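Local coordinates for protein regulator of nonsense transcripts 2 (Homo sapiens, PDB 4CEM) that takes part in nonsense-mediated mRNA decay as the factor UPF2, the stretch here being the first of its three MIF4G domains, at residues 143-155 against 187-199. Residues are numbered along the deposited sequence; the frame is centred on the assembly and turned at random.
Sequences ITKLRTDLRFIAE and THVSVVISFCRHC
The guanidinium of Arg-151 lies flat on the imidazole of His-198, centres 3.7 Å apart and planes 15° from parallel. ND1 of His-198 sits over the middle of the guanidinium, while NH1 of Arg-151 covers the ring toward its rim; CG of Arg-197 lies over the opposite ring face. Arg-151 has CG anti to the backbone N (chi1 172°) and runs straight on to NE, which carries CD over the same imidazole in a CH-pi contact, 4.0 Å from the centroid. With an alanine here, His-198 would probably lose both guanidinium and CD methylene from that face, leaving its ring freer to turn. One turn earlier, Arg-147 lays CG and CD along CB of Ser-194, and a bend at chi3 turns its guanidinium away.

Beside the arginines the packing is apolar. CD2 of Leu-150 meets CD1 of the Phe-195 ring at 3.6 Å, and CB of Ala-154 approaches CE1 of that ring while also touching SG of Cys-199. Farther toward the N-termini, CG2 of Ile-143 packs on CG2 of Val-191, and CD1 of Ile-143 lies 3.7 Å from CD2 of His-188. At the other end Arg-25 pairs with Glu-155 and also bonds to the carbonyl of His-198, tying both helices to helix 6-33. No hydrogen bond joins the two segments. Their axes pass 9.0 Å apart at -24°: alternate helices, with 164-181 between them in sequence, side by side as in the helical-repeat MIF4G fold.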
ATOM      1  N   ILE A 143      -3.599  -2.882  11.669  1.00 87.22           N
ATOM      2  CA  ILE A 143      -3.777  -2.927  10.215  1.00 84.20           C
ATOM      3  C   ILE A 143      -3.556  -1.563   9.555  1.00 80.01           C
ATOM      4  O   ILE A 143      -2.991  -1.482   8.461  1.00 76.46           O
ATOM      5  CB  ILE A 143      -5.173  -3.502   9.856  1.00 85.53           C
ATOM      6  CG1 ILE A 143      -5.145  -5.036   9.967  1.00 84.17           C
ATOM      7  CG2 ILE A 143      -5.611  -3.067   8.463  1.00 86.64           C
ATOM      8  CD1 ILE A 143      -6.420  -5.723   9.534  1.00 84.55           C
ATOM      9  N   THR A 144      -3.988  -0.501  10.232  1.00 75.84           N
ATOM     10  CA  THR A 144      -3.828   0.863   9.735  1.00 73.53           C
ATOM     11  C   THR A 144      -2.378   1.155   9.325  1.00 72.82           C
ATOM     12  O   THR A 144      -2.132   1.715   8.256  1.00 71.63           O
ATOM     13  CB  THR A 144      -4.278   1.890  10.796  1.00 72.94           C
ATOM     14  OG1 THR A 144      -5.545   1.495  11.337  1.00 73.38           O
ATOM     15  CG2 THR A 144      -4.405   3.280  10.196  1.00 69.68           C
ATOM     16  N   LYS A 145      -1.429   0.758  10.169  1.00 71.19           N
ATOM     17  CA  LYS A 145      -0.003   0.982   9.895  1.00 68.49           C
ATOM     18  C   LYS A 145       0.532   0.005   8.840  1.00 65.67           C
ATOM     19  O   LYS A 145       1.268   0.416   7.934  1.00 62.27           O
ATOM     20  CB  LYS A 145       0.807   0.885  11.195  1.00 67.67           C
ATOM     21  CG  LYS A 145       2.319   1.053  11.061  1.00 66.75           C
ATOM     22  CD  LYS A 145       2.726   2.456  10.640  1.00 67.88           C
ATOM     23  CE  LYS A 145       4.171   2.769  11.028  1.00 67.42           C
ATOM     24  NZ  LYS A 145       5.138   1.684  10.685  1.00 67.52           N
ATOM     25  N   LEU A 146       0.174  -1.275   8.956  1.00 61.33           N
ATOM     26  CA  LEU A 146       0.561  -2.269   7.946  1.00 59.59           C
ATOM     27  C   LEU A 146       0.067  -1.878   6.547  1.00 58.09           C
ATOM     28  O   LEU A 146       0.746  -2.138   5.556  1.00 54.98           O
ATOM     29  CB  LEU A 146       0.041  -3.667   8.302  1.00 58.66           C
ATOM     30  CG  LEU A 146       0.306  -4.785   7.276  1.00 57.93           C
ATOM     31  CD1 LEU A 146       1.798  -5.063   7.097  1.00 57.30           C
ATOM     32  CD2 LEU A 146      -0.425  -6.050   7.681  1.00 57.53           C
ATOM     33  N   ARG A 147      -1.107  -1.253   6.463  1.00 57.57           N
ATOM     34  CA  ARG A 147      -1.610  -0.795   5.171  1.00 58.97           C
ATOM     35  C   ARG A 147      -0.627   0.174   4.530  1.00 57.07           C
ATOM     36  O   ARG A 147      -0.137  -0.061   3.420  1.00 56.09           O
ATOM     37  CB  ARG A 147      -2.977  -0.126   5.303  1.00 60.68           C
ATOM     38  CG  ARG A 147      -3.600   0.182   3.954  1.00 63.10           C
ATOM     39  CD  ARG A 147      -5.073   0.531   4.046  1.00 65.19           C
ATOM     40  NE  ARG A 147      -5.245   1.958   4.285  1.00 68.66           N
ATOM     41  CZ  ARG A 147      -5.597   2.516   5.441  1.00 73.74           C
ATOM     42  NH1 ARG A 147      -5.853   1.782   6.523  1.00 75.23           N
ATOM     43  NH2 ARG A 147      -5.704   3.837   5.510  1.00 78.04           N
ATOM     44  N   THR A 148      -0.329   1.252   5.248  1.00 53.89           N
ATOM     45  CA  THR A 148       0.595   2.261   4.759  1.00 51.35           C
ATOM     46  C   THR A 148       1.984   1.666   4.555  1.00 50.99           C
ATOM     47  O   THR A 148       2.617   1.903   3.525  1.00 50.15           O
ATOM     48  CB  THR A 148       0.665   3.458   5.719  1.00 49.27           C
ATOM     49  OG1 THR A 148      -0.662   3.889   6.029  1.00 47.12           O
ATOM     50  CG2 THR A 148       1.417   4.614   5.084  1.00 49.32           C
ATOM     51  N   ASP A 149       2.444   0.881   5.526  1.00 48.60           N
ATOM     52  CA  ASP A 149       3.763   0.258   5.438  1.00 48.73           C
ATOM     53  C   ASP A 149       3.932  -0.481   4.123  1.00 47.88           C
ATOM     54  O   ASP A 149       4.947  -0.326   3.435  1.00 46.96           O
ATOM     55  CB  ASP A 149       3.995  -0.729   6.593  1.00 51.27           C
ATOM     56  CG  ASP A 149       4.316  -0.044   7.915  1.00 51.69           C
ATOM     57  OD1 ASP A 149       4.252   1.203   7.983  1.00 51.69           O
ATOM     58  OD2 ASP A 149       4.636  -0.766   8.891  1.00 53.25           O
ATOM     59  N   LEU A 150       2.935  -1.288   3.776  1.00 48.71           N
ATOM     60  CA  LEU A 150       3.008  -2.086   2.558  1.00 47.67           C
ATOM     61  C   LEU A 150       3.114  -1.172   1.339  1.00 46.53           C
ATOM     62  O   LEU A 150       3.939  -1.396   0.460  1.00 47.60           O
ATOM     63  CB  LEU A 150       1.808  -3.022   2.437  1.00 47.83           C
ATOM     64  CG  LEU A 150       1.973  -4.135   1.397  1.00 49.30           C
ATOM     65  CD1 LEU A 150       3.000  -5.154   1.860  1.00 52.07           C
ATOM     66  CD2 LEU A 150       0.643  -4.816   1.105  1.00 48.83           C
ATOM     67  N   ARG A 151       2.301  -0.126   1.297  1.00 45.43           N
ATOM     68  CA  ARG A 151       2.394   0.829   0.208  1.00 45.44           C
ATOM     69  C   ARG A 151       3.761   1.495   0.200  1.00 43.66           C
ATOM     70  O   ARG A 151       4.360   1.692  -0.863  1.00 42.00           O
ATOM     71  CB  ARG A 151       1.314   1.896   0.321  1.00 47.92           C
ATOM     72  CG  ARG A 151       1.493   3.026  -0.683  1.00 50.70           C
ATOM     73  CD  ARG A 151       0.516   4.145  -0.430  1.00 51.45           C
ATOM     74  NE  ARG A 151       0.755   5.266  -1.328  1.00 53.68           N
ATOM     75  CZ  ARG A 151       0.060   6.400  -1.306  1.00 55.30           C
ATOM     76  NH1 ARG A 151      -0.919   6.570  -0.427  1.00 57.08           N
ATOM     77  NH2 ARG A 151       0.345   7.370  -2.166  1.00 56.66           N
ATOM     78  N   PHE A 152       4.236   1.850   1.392  1.00 43.25           N
ATOM     79  CA  PHE A 152       5.504   2.553   1.547  1.00 41.90           C
ATOM     80  C   PHE A 152       6.651   1.689   1.004  1.00 41.82           C
ATOM     81  O   PHE A 152       7.370   2.126   0.111  1.00 41.20           O
ATOM     82  CB  PHE A 152       5.716   2.921   3.016  1.00 43.04           C
ATOM     83  CG  PHE A 152       6.804   3.954   3.274  1.00 43.90           C
ATOM     84  CD1 PHE A 152       7.615   4.464   2.262  1.00 43.39           C
ATOM     85  CD2 PHE A 152       7.013   4.414   4.572  1.00 43.03           C
ATOM     86  CE1 PHE A 152       8.600   5.393   2.544  1.00 43.25           C
ATOM     87  CE2 PHE A 152       7.999   5.341   4.853  1.00 42.44           C
ATOM     88  CZ  PHE A 152       8.791   5.831   3.837  1.00 43.02           C
ATOM     89  N   ILE A 153       6.805   0.459   1.498  1.00 42.70           N
ATOM     90  CA  ILE A 153       7.894  -0.403   1.001  1.00 43.15           C
ATOM     91  C   ILE A 153       7.751  -0.705  -0.496  1.00 42.42           C
ATOM     92  O   ILE A 153       8.767  -0.870  -1.202  1.00 41.20           O
ATOM     93  CB  ILE A 153       8.079  -1.715   1.809  1.00 44.37           C
ATOM     94  CG1 ILE A 153       6.876  -2.640   1.662  1.00 45.32           C
ATOM     95  CG2 ILE A 153       8.356  -1.414   3.281  1.00 44.32           C
ATOM     96  CD1 ILE A 153       7.069  -3.967   2.359  1.00 46.04           C
ATOM     97  N   ALA A 154       6.501  -0.751  -0.971  1.00 40.32           N
ATOM     98  CA  ALA A 154       6.208  -0.830  -2.415  1.00 38.75           C
ATOM     99  C   ALA A 154       6.827   0.341  -3.186  1.00 37.62           C
ATOM    100  O   ALA A 154       7.608   0.117  -4.102  1.00 36.34           O
ATOM    101  CB  ALA A 154       4.711  -0.885  -2.660  1.00 38.23           C
ATOM    102  N   GLU A 155       6.511   1.581  -2.808  1.00 36.15           N
ATOM    103  CA  GLU A 155       7.104   2.737  -3.492  1.00 37.46           C
ATOM    104  C   GLU A 155       8.617   2.705  -3.419  1.00 36.64           C
ATOM    105  O   GLU A 155       9.294   2.904  -4.433  1.00 35.47           O
ATOM    106  CB  GLU A 155       6.626   4.076  -2.916  1.00 38.76           C
ATOM    107  CG  GLU A 155       5.282   4.556  -3.436  1.00 41.11           C
ATOM    108  CD  GLU A 155       5.219   4.709  -4.946  1.00 41.48           C
ATOM    109  OE1 GLU A 155       6.236   5.018  -5.596  1.00 44.69           O
ATOM    110  OE2 GLU A 155       4.126   4.527  -5.484  1.00 42.56           O
ATOM    111  N   THR A 187      -9.684  -9.977   7.145  1.00 82.99           N
ATOM    112  CA  THR A 187      -9.485  -8.772   7.948  1.00 80.28           C
ATOM    113  C   THR A 187      -8.525  -7.768   7.303  1.00 78.21           C
ATOM    114  O   THR A 187      -8.563  -6.580   7.613  1.00 76.37           O
ATOM    115  CB  THR A 187      -8.963  -9.145   9.351  1.00 79.35           C
ATOM    116  OG1 THR A 187      -8.064 -10.257   9.248  1.00 81.25           O
ATOM    117  CG2 THR A 187     -10.116  -9.531  10.260  1.00 78.01           C
ATOM    118  N   HIS A 188      -7.675  -8.243   6.400  1.00 77.95           N
ATOM    119  CA  HIS A 188      -6.702  -7.383   5.729  1.00 77.83           C
ATOM    120  C   HIS A 188      -7.159  -6.925   4.356  1.00 72.96           C
ATOM    121  O   HIS A 188      -6.348  -6.444   3.571  1.00 72.25           O
ATOM    122  CB  HIS A 188      -5.353  -8.109   5.605  1.00 79.80           C
ATOM    123  CG  HIS A 188      -4.756  -8.549   6.933  1.00 81.92           C
ATOM    124  ND1 HIS A 188      -4.908  -9.794   7.421  1.00 82.43           N
ATOM    125  CD2 HIS A 188      -3.965  -7.861   7.856  1.00 80.86           C
ATOM    126  CE1 HIS A 188      -4.262  -9.896   8.598  1.00 80.09           C
ATOM    127  NE2 HIS A 188      -3.686  -8.712   8.863  1.00 78.06           N
ATOM    128  N   VAL A 189      -8.451  -7.036   4.050  1.00 69.43           N
ATOM    129  CA  VAL A 189      -8.933  -6.770   2.686  1.00 68.60           C
ATOM    130  C   VAL A 189      -8.557  -5.374   2.220  1.00 67.34           C
ATOM    131  O   VAL A 189      -8.003  -5.207   1.128  1.00 66.71           O
ATOM    132  CB  VAL A 189     -10.458  -6.920   2.552  1.00 67.37           C
ATOM    133  CG1 VAL A 189     -10.874  -6.732   1.103  1.00 66.06           C
ATOM    134  CG2 VAL A 189     -10.897  -8.282   3.040  1.00 71.85           C
ATOM    135  N   SER A 190      -8.856  -4.384   3.056  1.00 64.53           N
ATOM    136  CA  SER A 190      -8.552  -2.988   2.748  1.00 65.22           C
ATOM    137  C   SER A 190      -7.047  -2.749   2.566  1.00 63.41           C
ATOM    138  O   SER A 190      -6.644  -1.846   1.839  1.00 65.67           O
ATOM    139  CB  SER A 190      -9.083  -2.073   3.850  1.00 64.43           C
ATOM    140  OG  SER A 190      -8.279  -2.184   5.010  1.00 64.23           O
ATOM    141  N   VAL A 191      -6.225  -3.548   3.239  1.00 62.60           N
ATOM    142  CA  VAL A 191      -4.774  -3.490   3.050  1.00 60.90           C
ATOM    143  C   VAL A 191      -4.377  -3.973   1.648  1.00 58.57           C
ATOM    144  O   VAL A 191      -3.499  -3.381   1.015  1.00 56.64           O
ATOM    145  CB  VAL A 191      -4.026  -4.291   4.143  1.00 59.46           C
ATOM    146  CG1 VAL A 191      -2.572  -4.509   3.769  1.00 56.36           C
ATOM    147  CG2 VAL A 191      -4.125  -3.562   5.474  1.00 61.75           C
ATOM    148  N   VAL A 192      -5.029  -5.031   1.165  1.00 55.38           N
ATOM    149  CA  VAL A 192      -4.735  -5.575  -0.165  1.00 54.00           C
ATOM    150  C   VAL A 192      -5.271  -4.662  -1.265  1.00 52.77           C
ATOM    151  O   VAL A 192      -4.647  -4.508  -2.315  1.00 51.48           O
ATOM    152  CB  VAL A 192      -5.327  -6.981  -0.347  1.00 54.38           C
ATOM    153  CG1 VAL A 192      -5.065  -7.493  -1.751  1.00 53.34           C
ATOM    154  CG2 VAL A 192      -4.737  -7.932   0.678  1.00 56.49           C
ATOM    155  N   ILE A 193      -6.423  -4.051  -1.015  1.00 50.30           N
ATOM    156  CA  ILE A 193      -7.028  -3.139  -1.972  1.00 49.03           C
ATOM    157  C   ILE A 193      -6.167  -1.889  -2.129  1.00 50.54           C
ATOM    158  O   ILE A 193      -5.843  -1.491  -3.256  1.00 50.46           O
ATOM    159  CB  ILE A 193      -8.458  -2.765  -1.551  1.00 46.78           C
ATOM    160  CG1 ILE A 193      -9.355  -4.001  -1.655  1.00 46.99           C
ATOM    161  CG2 ILE A 193      -8.992  -1.647  -2.429  1.00 44.31           C
ATOM    162  CD1 ILE A 193     -10.641  -3.905  -0.870  1.00 48.47           C
ATOM    163  N   SER A 194      -5.789  -1.288  -1.002  1.00 49.71           N
ATOM    164  CA  SER A 194      -4.919  -0.108  -1.004  1.00 49.78           C
ATOM    165  C   SER A 194      -3.638  -0.405  -1.774  1.00 48.69           C
ATOM    166  O   SER A 194      -3.267   0.330  -2.683  1.00 49.76           O
ATOM    167  CB  SER A 194      -4.586   0.334   0.429  1.00 50.54           C
ATOM    168  OG  SER A 194      -3.487   1.237   0.458  1.00 51.30           O
ATOM    169  N   PHE A 195      -2.977  -1.498  -1.418  1.00 47.07           N
ATOM    170  CA  PHE A 195      -1.771  -1.920  -2.115  1.00 46.41           C
ATOM    171  C   PHE A 195      -1.990  -2.030  -3.625  1.00 48.34           C
ATOM    172  O   PHE A 195      -1.163  -1.576  -4.419  1.00 50.11           O
ATOM    173  CB  PHE A 195      -1.306  -3.270  -1.584  1.00 43.97           C
ATOM    174  CG  PHE A 195      -0.194  -3.875  -2.383  1.00 43.06           C
ATOM    175  CD1 PHE A 195       1.109  -3.442  -2.214  1.00 42.59           C
ATOM    176  CD2 PHE A 195      -0.451  -4.873  -3.313  1.00 43.70           C
ATOM    177  CE1 PHE A 195       2.139  -3.995  -2.951  1.00 42.11           C
ATOM    178  CE2 PHE A 195       0.573  -5.431  -4.056  1.00 42.41           C
ATOM    179  CZ  PHE A 195       1.872  -4.990  -3.873  1.00 42.77           C
ATOM    180  N   CYS A 196      -3.097  -2.658  -4.009  1.00 46.93           N
ATOM    181  CA  CYS A 196      -3.432  -2.821  -5.411  1.00 46.24           C
ATOM    182  C   CYS A 196      -3.682  -1.458  -6.035  1.00 46.76           C
ATOM    183  O   CYS A 196      -3.044  -1.096  -7.018  1.00 47.40           O
ATOM    184  CB  CYS A 196      -4.651  -3.739  -5.582  1.00 45.60           C
ATOM    185  SG  CYS A 196      -4.245  -5.496  -5.408  1.00 43.92           S
ATOM    186  N   ARG A 197      -4.598  -0.704  -5.443  1.00 47.56           N
ATOM    187  CA  ARG A 197      -4.905   0.645  -5.902  1.00 49.72           C
ATOM    188  C   ARG A 197      -3.645   1.464  -6.218  1.00 47.45           C
ATOM    189  O   ARG A 197      -3.534   2.039  -7.292  1.00 47.38           O
ATOM    190  CB  ARG A 197      -5.777   1.364  -4.858  1.00 54.51           C
ATOM    191  CG  ARG A 197      -5.863   2.879  -5.022  1.00 59.63           C
ATOM    192  CD  ARG A 197      -7.115   3.477  -4.389  1.00 64.58           C
ATOM    193  NE  ARG A 197      -8.333   2.881  -4.951  1.00 69.86           N
ATOM    194  CZ  ARG A 197      -9.165   2.047  -4.317  1.00 72.99           C
ATOM    195  NH1 ARG A 197      -8.967   1.687  -3.047  1.00 74.01           N
ATOM    196  NH2 ARG A 197     -10.225   1.572  -4.967  1.00 73.80           N
ATOM    197  N   HIS A 198      -2.694   1.494  -5.288  1.00 46.74           N
ATOM    198  CA  HIS A 198      -1.541   2.387  -5.392  1.00 45.19           C
ATOM    199  C   HIS A 198      -0.402   1.834  -6.184  1.00 42.82           C
ATOM    200  O   HIS A 198       0.179   2.559  -6.978  1.00 43.93           O
ATOM    201  CB  HIS A 198      -1.062   2.806  -4.005  1.00 47.52           C
ATOM    202  CG  HIS A 198      -2.007   3.759  -3.306  1.00 51.73           C
ATOM    203  ND1 HIS A 198      -2.011   5.083  -3.555  1.00 54.08           N
ATOM    204  CD2 HIS A 198      -3.015   3.533  -2.363  1.00 52.98           C
ATOM    205  CE1 HIS A 198      -2.963   5.676  -2.807  1.00 55.19           C
ATOM    206  NE2 HIS A 198      -3.574   4.725  -2.078  1.00 55.09           N
ATOM    207  N   CYS A 199      -0.074   0.555  -5.994  1.00 40.86           N
ATOM    208  CA  CYS A 199       1.171  -0.023  -6.530  1.00 40.99           C
ATOM    209  C   CYS A 199       1.001  -1.249  -7.439  1.00 39.26           C
ATOM    210  O   CYS A 199       1.978  -1.715  -8.041  1.00 35.27           O
ATOM    211  CB  CYS A 199       2.097  -0.386  -5.367  1.00 42.98           C
ATOM    212  SG  CYS A 199       2.341   0.974  -4.193  1.00 50.89           S
TER